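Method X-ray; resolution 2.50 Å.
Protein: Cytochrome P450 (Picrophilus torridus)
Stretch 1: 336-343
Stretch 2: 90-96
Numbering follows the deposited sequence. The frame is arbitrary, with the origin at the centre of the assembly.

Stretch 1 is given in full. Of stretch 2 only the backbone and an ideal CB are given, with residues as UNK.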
ATOM      1  N   GLY A 336     -10.676   3.276  -4.525  1.00 63.97           N
ATOM      2  CA  GLY A 336     -11.276   2.311  -3.639  1.00 63.77           C
ATOM      3  C   GLY A 336     -12.614   2.792  -3.172  1.00 65.56           C
ATOM      4  O   GLY A 336     -13.068   3.908  -3.538  1.00 66.18           O
ATOM      5  N   TYR A 337     -13.260   1.972  -2.357  1.00 65.72           N
ATOM      6  CA  TYR A 337     -14.606   2.284  -1.901  1.00 66.53           C
ATOM      7  C   TYR A 337     -14.543   2.986  -0.561  1.00 66.87           C
ATOM      8  O   TYR A 337     -13.664   2.728   0.254  1.00 67.87           O
ATOM      9  CB  TYR A 337     -15.432   0.996  -1.755  1.00 66.78           C
ATOM     10  CG  TYR A 337     -15.827   0.459  -3.085  1.00 65.97           C
ATOM     11  CD1 TYR A 337     -14.899  -0.242  -3.871  1.00 64.44           C
ATOM     12  CD2 TYR A 337     -17.099   0.720  -3.607  1.00 62.69           C
ATOM     13  CE1 TYR A 337     -15.238  -0.709  -5.122  1.00 63.53           C
ATOM     14  CE2 TYR A 337     -17.456   0.232  -4.851  1.00 63.60           C
ATOM     15  CZ  TYR A 337     -16.508  -0.488  -5.599  1.00 65.16           C
ATOM     16  OH  TYR A 337     -16.822  -0.935  -6.859  1.00 67.85           O
ATOM     17  N   ASP A 338     -15.473   3.889  -0.346  1.00 66.63           N
ATOM     18  CA  ASP A 338     -15.594   4.511   0.924  1.00 67.05           C
ATOM     19  C   ASP A 338     -16.351   3.514   1.791  1.00 67.23           C
ATOM     20  O   ASP A 338     -15.907   3.203   2.899  1.00 67.44           O
ATOM     21  CB  ASP A 338     -16.351   5.816   0.777  1.00 68.16           C
ATOM     22  CG  ASP A 338     -16.677   6.469   2.118  1.00 68.49           C
ATOM     23  OD1 ASP A 338     -15.934   6.295   3.091  1.00 71.33           O
ATOM     24  OD2 ASP A 338     -17.663   7.196   2.171  1.00 70.01           O
ATOM     25  N   LYS A 339     -17.470   3.013   1.255  1.00 66.00           N
ATOM     26  CA  LYS A 339     -18.281   1.988   1.849  1.00 65.42           C
ATOM     27  C   LYS A 339     -18.708   1.042   0.738  1.00 65.57           C
ATOM     28  O   LYS A 339     -18.943   1.473  -0.420  1.00 64.78           O
ATOM     29  CB  LYS A 339     -19.554   2.606   2.433  1.00 66.84           C
ATOM     30  CG  LYS A 339     -19.408   3.385   3.694  1.00 67.37           C
ATOM     31  CD  LYS A 339     -20.678   4.138   3.900  1.00 70.94           C
ATOM     32  CE  LYS A 339     -20.499   5.330   4.808  1.00 73.22           C
ATOM     33  NZ  LYS A 339     -20.451   4.882   6.226  1.00 76.94           N
ATOM     34  N   LEU A 340     -18.858  -0.238   1.082  1.00 64.77           N
ATOM     35  CA  LEU A 340     -19.214  -1.245   0.093  1.00 64.43           C
ATOM     36  C   LEU A 340     -20.260  -2.198   0.657  1.00 65.21           C
ATOM     37  O   LEU A 340     -20.018  -2.898   1.648  1.00 66.01           O
ATOM     38  CB  LEU A 340     -17.988  -2.010  -0.365  1.00 63.76           C
ATOM     39  CG  LEU A 340     -18.072  -2.852  -1.659  1.00 64.02           C
ATOM     40  CD1 LEU A 340     -16.684  -3.287  -2.150  1.00 63.29           C
ATOM     41  CD2 LEU A 340     -18.911  -4.117  -1.436  1.00 64.50           C
ATOM     42  N   PHE A 341     -21.426  -2.216   0.033  1.00 65.35           N
ATOM     43  CA  PHE A 341     -22.505  -3.083   0.474  1.00 67.04           C
ATOM     44  C   PHE A 341     -22.879  -3.968  -0.669  1.00 67.51           C
ATOM     45  O   PHE A 341     -23.027  -3.525  -1.812  1.00 67.33           O
ATOM     46  CB  PHE A 341     -23.742  -2.295   0.891  1.00 66.42           C
ATOM     47  CG  PHE A 341     -23.519  -1.422   2.044  1.00 67.48           C
ATOM     48  CD1 PHE A 341     -23.033  -0.129   1.863  1.00 67.89           C
ATOM     49  CD2 PHE A 341     -23.771  -1.876   3.325  1.00 67.12           C
ATOM     50  CE1 PHE A 341     -22.825   0.705   2.950  1.00 66.53           C
ATOM     51  CE2 PHE A 341     -23.536  -1.052   4.414  1.00 68.75           C
ATOM     52  CZ  PHE A 341     -23.069   0.251   4.218  1.00 66.91           C
ATOM     53  N   LEU A 342     -23.042  -5.226  -0.327  1.00 68.63           N
ATOM     54  CA  LEU A 342     -23.285  -6.256  -1.284  1.00 70.50           C
ATOM     55  C   LEU A 342     -24.745  -6.469  -1.601  1.00 71.91           C
ATOM     56  O   LEU A 342     -25.621  -6.357  -0.776  1.00 71.85           O
ATOM     57  CB  LEU A 342     -22.737  -7.556  -0.760  1.00 69.85           C
ATOM     58  CG  LEU A 342     -21.603  -8.238  -1.459  1.00 70.48           C
ATOM     59  CD1 LEU A 342     -20.522  -7.295  -1.967  1.00 68.19           C
ATOM     60  CD2 LEU A 342     -21.071  -9.281  -0.491  1.00 72.10           C
ATOM     61  N   SER A 343     -24.959  -6.804  -2.857  1.00 74.82           N
ATOM     62  CA  SER A 343     -26.140  -7.530  -3.310  1.00 76.13           C
ATOM     63  C   SER A 343     -27.163  -6.537  -3.694  1.00 76.67           C
ATOM     64  O   SER A 343     -27.237  -6.140  -4.865  1.00 76.92           O
ATOM     65  CB  SER A 343     -26.668  -8.477  -2.238  1.00 75.35           C
ATOM     66  OG  SER A 343     -27.860  -9.018  -2.705  1.00 75.98           O
ATOM     67  OXT SER A 343     -27.876  -6.135  -2.784  1.00 78.23           O
ATOM     68  N   UNK A  90     -22.211 -10.806   6.343  1.00 69.22           N
ATOM     69  CA  UNK A  90     -23.362 -10.608   5.494  1.00 69.42           C
ATOM     70  C   UNK A  90     -24.163  -9.372   5.895  1.00 68.82           C
ATOM     71  O   UNK A  90     -24.388  -9.111   7.087  1.00 67.75           O
ATOM     72  CB  UNK A  90     -24.255 -11.850   5.532  1.00 69.42           C
ATOM     73  N   UNK A  91     -24.564  -8.609   4.879  1.00 68.49           N
ATOM     74  CA  UNK A  91     -25.428  -7.439   5.044  1.00 67.74           C
ATOM     75  C   UNK A  91     -24.741  -6.207   5.559  1.00 66.84           C
ATOM     76  O   UNK A  91     -25.367  -5.153   5.629  1.00 66.88           O
ATOM     77  CB  UNK A  91     -26.578  -7.782   5.993  1.00 67.74           C
ATOM     78  N   UNK A  92     -23.466  -6.343   5.906  1.00 65.56           N
ATOM     79  CA  UNK A  92     -22.702  -5.260   6.515  1.00 65.55           C
ATOM     80  C   UNK A  92     -21.820  -4.589   5.525  1.00 65.14           C
ATOM     81  O   UNK A  92     -21.709  -5.044   4.388  1.00 64.99           O
ATOM     82  CB  UNK A  92     -21.860  -5.775   7.684  1.00 65.55           C
ATOM     83  N   UNK A  93     -21.184  -3.512   5.979  1.00 64.86           N
ATOM     84  CA  UNK A  93     -20.220  -2.764   5.198  1.00 64.48           C
ATOM     85  C   UNK A  93     -18.943  -3.563   5.113  1.00 64.38           C
ATOM     86  O   UNK A  93     -18.264  -3.753   6.121  1.00 64.51           O
ATOM     87  CB  UNK A  93     -19.964  -1.382   5.802  1.00 64.48           C
ATOM     88  N   UNK A  94     -18.614  -4.029   3.913  1.00 64.04           N
ATOM     89  CA  UNK A  94     -17.474  -4.926   3.727  1.00 64.06           C
ATOM     90  C   UNK A  94     -16.142  -4.201   3.966  1.00 63.99           C
ATOM     91  O   UNK A  94     -15.115  -4.810   4.280  1.00 64.05           O
ATOM     92  CB  UNK A  94     -17.500  -5.523   2.318  1.00 64.06           C
ATOM     93  N   UNK A  95     -16.138  -2.898   3.713  1.00 64.00           N
ATOM     94  CA  UNK A  95     -14.953  -2.089   3.928  1.00 62.75           C
ATOM     95  C   UNK A  95     -14.712  -1.957   5.439  1.00 61.99           C
ATOM     96  O   UNK A  95     -13.718  -2.465   5.958  1.00 62.95           O
ATOM     97  CB  UNK A  95     -15.103  -0.716   3.269  1.00 62.75           C
ATOM     98  N   UNK A  96     -15.614  -1.355   6.172  1.00 60.58           N
ATOM     99  CA  UNK A  96     -15.254  -1.147   7.553  1.00 61.98           C
ATOM    100  C   UNK A  96     -15.207  -2.403   8.450  1.00 62.48           C
ATOM    101  O   UNK A  96     -14.540  -2.403   9.476  1.00 62.52           O
ATOM    102  CB  UNK A  96     -16.246  -0.148   8.153  1.00 61.98           C
TER

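Position 90 has its CA-to-CB bond pointing away from stretch 1, and no atom of that stretch lies within 5.5 Å of its ideal CB. Stretch 1 sets no demand here, and almost any residue would do. The residue is Asp90.

Position 91 also points away, but its backbone is more telling: phi 78° and psi -5° lie in the left-handed region, where glycine, asparagine and aspartate are most at ease. The residue is Asn91. Its O lies 4.3 Å from Phe341 CD2, at the edge of the ring.

At position 92 the CB again turns away, so a long polar or charged chain would suit as well as many others. Here the backbone does the work, because the carbonyl faces the last residues of stretch 1. The residue is Lys92. A water donates to Lys92 O at 2.6 Å and accepts from Leu342 N at 2.8 Å, bridging the two backbones.

Position 93 must meet several demands at once. The ideal CB points sideways, 3.8 Å from Phe341 CE2 and 4.4 Å from Leu340 O, and the amide of Leu340 offers a donor nearby. Phi -74° and psi 113° are extended, while the next three residues begin to coil, leaving amides at 95 and 96 that need acceptors. Aspartate, asparagine, serine and threonine are all reasonable caps, but a hydroxyl on CB would not reach Leu340 N; aspartate and asparagine, one atom longer, can, and aspartate's two oxygens can serve several donors. The residue is Asp93. Leu340 N donates to Asp93 OD1 at 2.8 Å, almost straight at 177°. The same carboxylate caps the helix, Asp93 OD1 accepting from the amide of 95 and OD2, weakly, from that of 96. A second water donates to both Asp93 OD2 and Asp338 O, each at 2.7 Å. Asp93 CA makes an off-centre CH-pi contact with the Phe341 ring, 4.3 Å from its centroid.

Position 94 points toward stretch 1, its ideal CB 3.7 Å from Leu340 O, with the aliphatic side chains of Leu340 and Leu342 in reach. Its backbone NH faces that same oxygen. Leucine, isoleucine, valine or methionine would suit. The residue is Ile94: its N donates to Leu340 O at 2.9 Å, while Ile94 CG1 packs 3.8 Å from Leu340 CD2 and Ile94 CD1 lies 4.0 Å from Leu342 CD2.

Position 95 also points toward stretch 1, over the backbone from 338 to 340, with the CB atoms of Tyr337 and Leu340 both within reach of a longer chain. Isoleucine, leucine or methionine would suit. The residue is Ile95. Its CG1 packs on Leu340 CB at 3.5 Å and its CD1 carries on to Tyr337 CB at 3.8 Å, so the branch ending in CD1 covers both.

Position 96 points sideways into space stretch 1 leaves empty; small or polar residues would suit. The residue is Ser96, whose OG is hydrogen-bonded outside the two stretches.

Stretch 2 (90-96) DNKDIIS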
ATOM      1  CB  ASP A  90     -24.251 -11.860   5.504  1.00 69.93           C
ATOM      2  CG  ASP A  90     -23.516 -13.074   5.005  1.00 71.24           C
ATOM      3  OD1 ASP A  90     -23.587 -13.358   3.772  1.00 69.19           O
ATOM      4  OD2 ASP A  90     -22.826 -13.703   5.855  1.00 73.72           O
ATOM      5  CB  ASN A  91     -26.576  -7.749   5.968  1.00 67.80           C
ATOM      6  CG  ASN A  91     -27.767  -8.198   5.233  1.00 70.65           C
ATOM      7  OD1 ASN A  91     -28.397  -7.396   4.518  1.00 74.74           O
ATOM      8  ND2 ASN A  91     -28.126  -9.475   5.395  1.00 69.77           N
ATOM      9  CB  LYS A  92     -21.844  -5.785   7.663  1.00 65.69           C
ATOM     10  CG  LYS A  92     -22.718  -6.189   8.850  1.00 67.04           C
ATOM     11  CD  LYS A  92     -21.956  -6.966   9.858  1.00 67.96           C
ATOM     12  CE  LYS A  92     -22.932  -7.440  10.921  1.00 69.49           C
ATOM     13  NZ  LYS A  92     -22.227  -7.696  12.207  1.00 73.35           N
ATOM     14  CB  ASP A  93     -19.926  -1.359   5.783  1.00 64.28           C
ATOM     15  CG  ASP A  93     -18.858  -0.581   4.951  1.00 65.91           C
ATOM     16  OD1 ASP A  93     -18.552  -0.956   3.801  1.00 67.24           O
ATOM     17  OD2 ASP A  93     -18.293   0.405   5.434  1.00 70.03           O
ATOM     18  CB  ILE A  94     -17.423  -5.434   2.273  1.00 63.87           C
ATOM     19  CG1 ILE A  94     -18.769  -6.027   1.815  1.00 64.50           C
ATOM     20  CG2 ILE A  94     -16.302  -6.390   2.110  1.00 64.49           C
ATOM     21  CD1 ILE A  94     -19.137  -7.349   2.407  1.00 66.92           C
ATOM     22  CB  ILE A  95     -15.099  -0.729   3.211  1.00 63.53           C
ATOM     23  CG1 ILE A  95     -15.352  -0.993   1.721  1.00 62.50           C
ATOM     24  CG2 ILE A  95     -13.935   0.277   3.574  1.00 59.73           C
ATOM     25  CD1 ILE A  95     -14.137  -1.497   0.856  1.00 57.50           C
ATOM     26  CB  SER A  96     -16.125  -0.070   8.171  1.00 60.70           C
ATOM     27  OG  SER A  96     -17.319  -0.675   8.488  1.00 64.00           O
TER
HETATM   28  O   HOH W   1     -22.906  -6.041   2.352  1.00 41.94           O
HETATM   29  O   HOH W   2     -16.465   2.342   5.344  1.00 59.33           O
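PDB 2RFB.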